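PDB 5FP1: probable TonB-dependent siderophore receptor PiuA from Acinetobacter baumannii, which probably binds iron-chelating siderophores, possibly including ferric enterobactin, at the outer membrane and so takes part in the first step of iron uptake. Local coordinates for residues 26-30 and 31-35; 77-81 and 82-86; 170-173 and 174-178; 426-429 and 430-433. One frame throughout, in Å; residues are numbered along the deposited sequence.

Interaction 1 of 4, residues 26-30 and 31-35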
# COMPACT_ATOMS: atom_id res chain seq x y z
N ASP A 26 -8.92 15.19 -12.78
CA ASP A 26 -9.04 14.99 -14.23
C ASP A 26 -7.80 14.38 -14.86
O ASP A 26 -7.91 13.63 -15.84
CB ASP A 26 -9.33 16.30 -14.98
CG ASP A 26 -10.69 16.84 -14.65
OD1 ASP A 26 -11.61 16.06 -14.35
OD2 ASP A 26 -10.83 18.07 -14.68
N GLN A 27 -6.64 14.72 -14.33
CA GLN A 27 -5.37 14.26 -14.89
C GLN A 27 -4.52 13.64 -13.79
O GLN A 27 -4.42 14.17 -12.70
CB GLN A 27 -4.56 15.43 -15.46
CG GLN A 27 -5.32 16.31 -16.43
CD GLN A 27 -5.17 15.84 -17.86
OE1 GLN A 27 -4.55 14.81 -18.13
NE2 GLN A 27 -5.72 16.61 -18.78
N SER A 28 -3.83 12.57 -14.14
CA SER A 28 -2.83 11.99 -13.29
C SER A 28 -1.59 12.86 -13.21
O SER A 28 -1.23 13.50 -14.19
CB SER A 28 -2.44 10.63 -13.84
OG SER A 28 -1.28 10.15 -13.18
N ALA A 29 -0.92 12.87 -12.06
CA ALA A 29 0.36 13.56 -11.94
C ALA A 29 1.50 12.70 -12.47
O ALA A 29 2.63 13.12 -12.55
CB ALA A 29 0.62 13.96 -10.48
N ASN A 30 1.18 11.48 -12.87
CA ASN A 30 2.18 10.57 -13.40
C ASN A 30 2.32 10.76 -14.92
O ASN A 30 1.37 10.55 -15.68
CB ASN A 30 1.73 9.14 -13.03
CG ASN A 30 2.68 8.04 -13.50
OD1 ASN A 30 3.59 8.26 -14.27
ND2 ASN A 30 2.44 6.82 -13.02
N SER A 31 3.51 11.15 -15.37
CA SER A 31 3.71 11.45 -16.79
C SER A 31 3.67 10.20 -17.70
O SER A 31 3.69 10.31 -18.94
CB SER A 31 4.99 12.25 -17.00
OG SER A 31 6.14 11.42 -16.89
N LYS A 32 3.61 9.01 -17.10
CA LYS A 32 3.37 7.80 -17.89
C LYS A 32 1.91 7.62 -18.35
O LYS A 32 1.64 6.80 -19.23
CB LYS A 32 3.85 6.56 -17.13
CG LYS A 32 5.35 6.53 -17.06
CD LYS A 32 5.90 5.23 -16.56
CE LYS A 32 7.40 5.28 -16.47
NZ LYS A 32 7.82 4.08 -15.72
N PHE A 33 0.99 8.35 -17.73
CA PHE A 33 -0.39 8.44 -18.19
C PHE A 33 -0.43 9.66 -19.10
O PHE A 33 -0.55 10.78 -18.65
CB PHE A 33 -1.38 8.63 -17.04
CG PHE A 33 -1.71 7.36 -16.30
CD1 PHE A 33 -2.34 6.30 -16.94
CD2 PHE A 33 -1.42 7.23 -14.95
CE1 PHE A 33 -2.65 5.13 -16.27
CE2 PHE A 33 -1.74 6.07 -14.26
CZ PHE A 33 -2.35 5.00 -14.91
N VAL A 34 -0.30 9.41 -20.39
CA VAL A 34 -0.16 10.47 -21.37
C VAL A 34 -1.48 11.12 -21.76
O VAL A 34 -1.49 12.17 -22.42
CB VAL A 34 0.55 9.92 -22.61
CG1 VAL A 34 1.92 9.40 -22.21
CG2 VAL A 34 -0.27 8.80 -23.27
N ALA A 35 -2.60 10.51 -21.36
CA ALA A 35 -3.93 11.04 -21.66
C ALA A 35 -4.66 11.37 -20.38
O ALA A 35 -4.35 10.80 -19.34
CB ALA A 35 -4.72 10.02 -22.47
O HOH W 1 -3.86 11.82 -16.94
O HOH W 2 -0.72 12.66 -16.83
O HOH W 3 5.62 12.08 -13.69
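Asn-30 and Phe-33 close a type I beta turn in the N-terminal loop that precedes strand 43-47. The evidence is the bond from Phe-33 N to Asn-30 O, 3.0 Å long. The same asparagine also uses its side chain: OD1 takes the N-H of Lys-32 at 2.9 Å, which makes an Asx turn within the beta turn, with Lys-32 N sitting above the plane of the Asn-30 amide. CG stands anti to the backbone N (chi1 -179°), and from there the amide folds forward over the turn until OD1 also lies against CB of Lys-32. Ser-28 packs tightly on the Phe-33 ring, OG 3.4 Å from CD2 at the ring edge. This hydroxyl oxygen also accepts from the backbone N of Asn-30 at 2.8 Å, an ST turn, and it is hydrogen-bonded to Glu-118 of strand 114-121. The extended Lys-32 chain leads away from residues 26-30, its NZ bonded to Met-127 O and its charge forming a cation-pi pair with Tyr-422 of the barrel strand 405-428.

Toward the exposed Gln-27 the contact is looser and waters bridge the two arms. Gln-27 comes no nearer to Ala-35 than 4.1 Å, measured from OE1 to C. Between the arms, one water accepts from Ser-28 N at 2.9 Å and lies 2.7 Å from Ala-35 O.

Interaction 2 of 4, residues 77-81 and 82-86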
# COMPACT_ATOMS: atom_id res chain seq x y z
N GLY A 77 6.06 -14.39 10.59
CA GLY A 77 7.44 -14.68 10.89
C GLY A 77 8.38 -14.43 9.72
O GLY A 77 9.53 -14.05 9.93
N GLY A 78 7.88 -14.62 8.51
CA GLY A 78 8.67 -14.50 7.30
C GLY A 78 8.32 -13.35 6.39
O GLY A 78 8.76 -13.30 5.25
N ASN A 79 7.50 -12.41 6.87
CA ASN A 79 7.23 -11.21 6.10
C ASN A 79 6.87 -10.03 6.97
O ASN A 79 6.18 -10.20 7.97
CB ASN A 79 6.14 -11.46 5.08
CG ASN A 79 4.78 -11.65 5.71
OD1 ASN A 79 4.53 -12.63 6.40
ND2 ASN A 79 3.87 -10.72 5.41
N PRO A 80 7.35 -8.83 6.61
CA PRO A 80 7.22 -7.68 7.50
C PRO A 80 5.79 -7.18 7.63
O PRO A 80 4.92 -7.51 6.80
CB PRO A 80 8.12 -6.62 6.86
CG PRO A 80 8.14 -6.98 5.40
CD PRO A 80 8.10 -8.49 5.39
N ASN A 81 5.56 -6.42 8.69
CA ASN A 81 4.22 -6.02 9.10
C ASN A 81 3.89 -4.58 8.67
O ASN A 81 3.21 -3.87 9.40
CB ASN A 81 4.10 -6.11 10.61
CG ASN A 81 5.04 -5.13 11.33
OD1 ASN A 81 5.93 -4.53 10.72
ND2 ASN A 81 4.82 -4.94 12.64
N GLY A 82 4.39 -4.15 7.50
CA GLY A 82 4.15 -2.78 7.04
C GLY A 82 2.93 -2.67 6.12
O GLY A 82 2.02 -3.51 6.19
N ASP A 83 2.89 -1.65 5.28
CA ASP A 83 1.81 -1.55 4.30
C ASP A 83 1.85 -2.77 3.38
O ASP A 83 2.90 -3.05 2.77
CB ASP A 83 1.92 -0.29 3.44
CG ASP A 83 1.90 0.99 4.24
OD1 ASP A 83 1.25 1.07 5.31
OD2 ASP A 83 2.56 1.95 3.78
N ARG A 84 0.73 -3.48 3.24
CA ARG A 84 0.62 -4.63 2.32
C ARG A 84 -0.70 -4.59 1.54
O ARG A 84 -1.61 -5.37 1.82
CB ARG A 84 0.70 -5.96 3.08
CG ARG A 84 1.93 -6.20 3.93
CD ARG A 84 1.99 -7.65 4.44
NE ARG A 84 2.18 -8.53 3.28
CZ ARG A 84 1.44 -9.59 2.98
NH1 ARG A 84 0.53 -10.07 3.81
NH2 ARG A 84 1.67 -10.24 1.85
N PRO A 85 -0.82 -3.68 0.58
CA PRO A 85 -2.13 -3.55 -0.07
C PRO A 85 -2.34 -4.60 -1.15
O PRO A 85 -1.46 -4.81 -1.99
CB PRO A 85 -2.08 -2.17 -0.70
CG PRO A 85 -0.81 -1.52 -0.19
CD PRO A 85 0.11 -2.64 0.15
N PHE A 86 -3.52 -5.20 -1.14
CA PHE A 86 -3.96 -6.07 -2.21
C PHE A 86 -4.92 -5.31 -3.14
O PHE A 86 -5.85 -4.64 -2.66
CB PHE A 86 -4.64 -7.31 -1.60
CG PHE A 86 -3.68 -8.30 -1.07
CD1 PHE A 86 -2.98 -8.05 0.11
CD2 PHE A 86 -3.43 -9.47 -1.76
CE1 PHE A 86 -2.07 -8.98 0.60
CE2 PHE A 86 -2.53 -10.41 -1.26
CZ PHE A 86 -1.85 -10.16 -0.08
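Asn-79 and Arg-84 meet five residues apart, the two side chains crossing at about a right angle. ND2 stands 3.4 Å above one guanidinium face, offset toward its rim, and its nearest atom there is Arg-84 NE at 3.5 Å. The two planes are inclined by 75°, and both nitrogens are donors, so this is contact over a face and not a bond. Bonding goes outward instead: Asn-79 ND2 and Arg-84 NH1 converge on Ala-74 O, which ties the two groups through a shared acceptor, while NE makes a salt bridge with Glu-93. Asn-81 OD1 likewise bonds outward, to Gln-265 NE2 of barrel strand 264-279. A bend at chi3 (66°) turns the guanidinium of Arg-84 out of the line of its extended first part.

All of this belongs to the plug domain, where the loop after strand 71-72 leads into strand 85-87 of a small antiparallel sheet.

Van der Waals contact adds Arg-84 CD, 3.8 Å from Pro-80 O, and the Pro-80 side chain touches Trp-501 and Tyr-299 of barrel strand 284-304. At the bend of the chain, Asn-81 OD1 lies 3.6 Å from Gly-82 N.

Interaction 3 of 4, residues 170-173 and 174-178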
# COMPACT_ATOMS: atom_id res chain seq x y z
N LYS A 170 8.01 29.39 -0.16
CA LYS A 170 8.47 30.75 -0.45
C LYS A 170 8.92 30.83 -1.91
O LYS A 170 9.84 30.13 -2.32
CB LYS A 170 9.62 31.11 0.48
CG LYS A 170 9.89 32.60 0.60
CD LYS A 170 11.10 32.85 1.51
CE LYS A 170 10.70 33.18 2.94
NZ LYS A 170 10.18 34.58 3.07
N ASP A 171 8.23 31.68 -2.67
CA ASP A 171 8.56 31.97 -4.08
C ASP A 171 9.47 33.20 -4.11
O ASP A 171 9.05 34.29 -3.74
CB ASP A 171 7.25 32.27 -4.81
CG ASP A 171 7.41 32.40 -6.32
OD1 ASP A 171 8.48 32.83 -6.79
OD2 ASP A 171 6.45 32.06 -7.04
N PHE A 172 10.73 33.03 -4.50
CA PHE A 172 11.68 34.14 -4.46
C PHE A 172 11.46 35.11 -5.63
O PHE A 172 12.23 36.05 -5.80
CB PHE A 172 13.13 33.65 -4.49
CG PHE A 172 13.59 32.99 -3.21
CD1 PHE A 172 13.20 31.70 -2.89
CD2 PHE A 172 14.45 33.67 -2.33
CE1 PHE A 172 13.63 31.09 -1.72
CE2 PHE A 172 14.89 33.07 -1.15
CZ PHE A 172 14.48 31.78 -0.85
N GLY A 173 10.43 34.87 -6.44
CA GLY A 173 10.12 35.72 -7.59
C GLY A 173 11.09 35.75 -8.76
O GLY A 173 10.94 36.59 -9.65
N ASN A 174 12.07 34.86 -8.80
CA ASN A 174 13.06 34.78 -9.89
C ASN A 174 13.12 33.37 -10.47
O ASN A 174 14.17 32.92 -10.96
CB ASN A 174 14.43 35.10 -9.32
CG ASN A 174 14.67 34.31 -8.06
OD1 ASN A 174 13.90 33.39 -7.76
ND2 ASN A 174 15.71 34.68 -7.29
N GLY A 175 12.00 32.65 -10.38
CA GLY A 175 11.93 31.28 -10.86
C GLY A 175 12.31 30.23 -9.81
O GLY A 175 12.24 29.03 -10.09
N ILE A 176 12.74 30.69 -8.63
CA ILE A 176 13.17 29.79 -7.54
C ILE A 176 12.10 29.81 -6.47
O ILE A 176 11.58 30.88 -6.10
CB ILE A 176 14.53 30.21 -6.96
CG1 ILE A 176 15.58 30.28 -8.07
CG2 ILE A 176 14.99 29.23 -5.89
CD1 ILE A 176 16.99 30.56 -7.59
N ALA A 177 11.73 28.63 -6.00
CA ALA A 177 10.86 28.52 -4.84
C ALA A 177 11.33 27.36 -3.95
O ALA A 177 11.96 26.43 -4.44
CB ALA A 177 9.44 28.33 -5.26
N ALA A 178 11.08 27.47 -2.65
CA ALA A 178 11.50 26.45 -1.69
C ALA A 178 10.34 26.15 -0.78
O ALA A 178 9.51 27.02 -0.53
CB ALA A 178 12.71 26.92 -0.89
O HOH W 4 9.64 32.86 -9.12
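A beta hairpin of the barrel wall turns here, strand 161-171 running into strand 177-188. Lys-170 and Ala-178 form an antiparallel hydrogen-bonded pair: Lys-170 N reaches Ala-178 O at 2.8 Å and Ala-178 N returns to Lys-170 O at 3.0 Å. One step on, Asp-171 faces Ala-177 as a non-hydrogen-bonded pair, and the alanine CB packs against Asp-171 CA. A third backbone bond, Phe-172 N to Ile-176 O at 2.8 Å, closes the loop.

Within the loop, two Asx turns pin the chain. With CG beside the carbonyl carbon (chi1 -172°), the Asp-171 carboxylate lies on the side of the following peptides, where OD1 accepts from Gly-173 N at 2.8 Å on its anti side, the donor somewhat out of the carboxylate plane. The same oxygen receives a water that also accepts from Gly-175 N, bridging the loop from side to side, while OD2 bonds Gly-147 N. Asn-174 OD1 accepts from Ile-176 N at 3.1 Å and rests against Phe-172 CB. Gly-173 and Gly-175 both have positive phi, 67° and 89°, backbone angles that glycine tolerates readily, consistent with the tight reversal.

The Phe-172 ring lies alongside the hairpin and is met at its edge: Ile-176 O lies in the ring plane, 3.7 Å from CD1, and CE1 comes near Ala-178 CB. Ile-176 continues the packing onto Ile-207 and Phe-209 of the next strand. Short reversals of this kind are characteristic of the periplasmic turns of TonB-dependent receptor barrels, probably the end occupied here.

Interaction 4 of 4, residues 426-429 and 430-433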
# COMPACT_ATOMS: atom_id res chain seq x y z
N ASN A 426 -0.18 7.20 -26.85
CA ASN A 426 -1.60 7.23 -27.06
C ASN A 426 -1.86 8.03 -28.35
O ASN A 426 -1.58 9.22 -28.39
CB ASN A 426 -2.34 7.82 -25.87
CG ASN A 426 -3.85 7.79 -26.04
OD1 ASN A 426 -4.42 8.65 -26.72
ND2 ASN A 426 -4.50 6.81 -25.44
N ILE A 427 -2.35 7.35 -29.38
CA ILE A 427 -2.50 7.94 -30.70
C ILE A 427 -3.95 8.36 -30.97
O ILE A 427 -4.84 7.53 -31.03
CB ILE A 427 -2.03 6.97 -31.79
CG1 ILE A 427 -0.61 6.49 -31.50
CG2 ILE A 427 -2.07 7.63 -33.16
CD1 ILE A 427 -0.15 5.39 -32.41
N GLU A 428 -4.16 9.67 -31.11
CA GLU A 428 -5.46 10.19 -31.52
C GLU A 428 -5.59 10.06 -33.03
O GLU A 428 -4.87 10.72 -33.80
CB GLU A 428 -5.65 11.62 -31.05
CG GLU A 428 -6.99 12.20 -31.50
CD GLU A 428 -7.18 13.66 -31.11
OE1 GLU A 428 -6.77 14.06 -30.00
OE2 GLU A 428 -7.81 14.39 -31.89
N ILE A 429 -6.45 9.15 -33.45
CA ILE A 429 -6.68 8.88 -34.86
C ILE A 429 -7.68 9.90 -35.41
O ILE A 429 -7.44 10.48 -36.45
CB ILE A 429 -7.15 7.44 -35.08
CG1 ILE A 429 -6.08 6.47 -34.56
CG2 ILE A 429 -7.41 7.16 -36.55
CD1 ILE A 429 -6.54 5.03 -34.54
N THR A 430 -8.76 10.13 -34.68
CA THR A 430 -9.62 11.27 -34.88
C THR A 430 -10.03 11.66 -33.48
O THR A 430 -9.67 10.97 -32.55
CB THR A 430 -10.91 10.92 -35.67
OG1 THR A 430 -11.85 10.30 -34.77
CG2 THR A 430 -10.61 9.99 -36.80
N PRO A 431 -10.83 12.72 -33.33
CA PRO A 431 -11.20 13.10 -31.96
C PRO A 431 -12.04 12.08 -31.23
O PRO A 431 -12.28 12.23 -30.01
CB PRO A 431 -11.99 14.40 -32.15
CG PRO A 431 -11.53 14.93 -33.47
CD PRO A 431 -11.29 13.71 -34.32
N LYS A 432 -12.52 11.08 -31.95
CA LYS A 432 -13.41 10.07 -31.37
C LYS A 432 -12.70 8.73 -31.18
O LYS A 432 -13.27 7.82 -30.59
CB LYS A 432 -14.63 9.82 -32.27
CG LYS A 432 -15.58 11.00 -32.47
CD LYS A 432 -16.96 10.47 -32.88
CE LYS A 432 -18.05 11.47 -32.66
NZ LYS A 432 -18.03 12.45 -33.78
N TRP A 433 -11.53 8.57 -31.78
CA TRP A 433 -10.83 7.30 -31.77
C TRP A 433 -9.40 7.43 -31.25
O TRP A 433 -8.57 8.10 -31.88
CB TRP A 433 -10.80 6.71 -33.16
CG TRP A 433 -12.15 6.28 -33.69
CD1 TRP A 433 -12.97 7.01 -34.50
CD2 TRP A 433 -12.79 5.03 -33.48
NE1 TRP A 433 -14.11 6.29 -34.80
CE2 TRP A 433 -14.01 5.06 -34.20
CE3 TRP A 433 -12.46 3.88 -32.76
CZ2 TRP A 433 -14.90 3.99 -34.20
CZ3 TRP A 433 -13.36 2.80 -32.76
CH2 TRP A 433 -14.56 2.87 -33.48
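The carbonyl oxygen of Trp-433 is held by two successive backbone N-H groups across the turn. Ile-429 N donates to it at 2.8 Å, approaching nearly along the C=O axis. Thr-430 N adds a weak bond of 3.5 Å. Two residues of one arm thus face a single residue of the other, which is the definition of a classic beta bulge.

From the bulge the chain enters a type I beta turn, Thr-430 to Trp-433, closed by Trp-433 N bonding Thr-430 O at 3.1 Å. Thr-430 reinforces it with its side chain: OG1, set between the backbone N and the carbonyl carbon (chi1 80°), accepts from Lys-432 N at 3.0 Å in an ST turn. The same hydroxyl oxygen lies in the plane of the Trp-433 ring, at its edge. Bulge and turn together connect strand 405-428 to strand 433-450, a short reversal at one rim of the beta-barrel and probably on the periplasmic side, as in related receptors.

The Glu-428 side chain lies along the turn residues Thr-430 and Pro-431. CG, anti to the backbone N (chi1 178°), touches Thr-430 O at 3.1 Å, and the extended chain beyond it brings OE2 to 3.6 Å from Pro-431 CA. Elsewhere the contact is apolar, with Ile-429 CB meeting Trp-433 CB at 4.2 Å. The indole leads away from residues 426-429 and lies on the surface, where it meets the Phe-476 ring of strand 459-476 with planes inclined by about 55°, and a bound detergent molecule lies about 5 Å from its side chain.

Overall arrangement
Interaction 2 is the buried contact of the four, its centre about 10 Å from the centre of the chain, and its polar groups are met by protein partners. Interactions 1, 3 and 4 are surface contacts; waters join backbone groups in interaction 1 and a carboxylate to a backbone N-H in interaction 3. Interactions 3 and 4 both reverse the chain between adjacent strands of the barrel, yet their centres are 39 Å apart: one relies on Asx turns and two glycines, the other on a bulge and an ST turn. Interaction 1 links the N-terminal loop to the wall, since Val-34 CG2 packs on Asn-426 CB at 3.5 Å and so touches interaction 4. Interaction 2 touches none of the others.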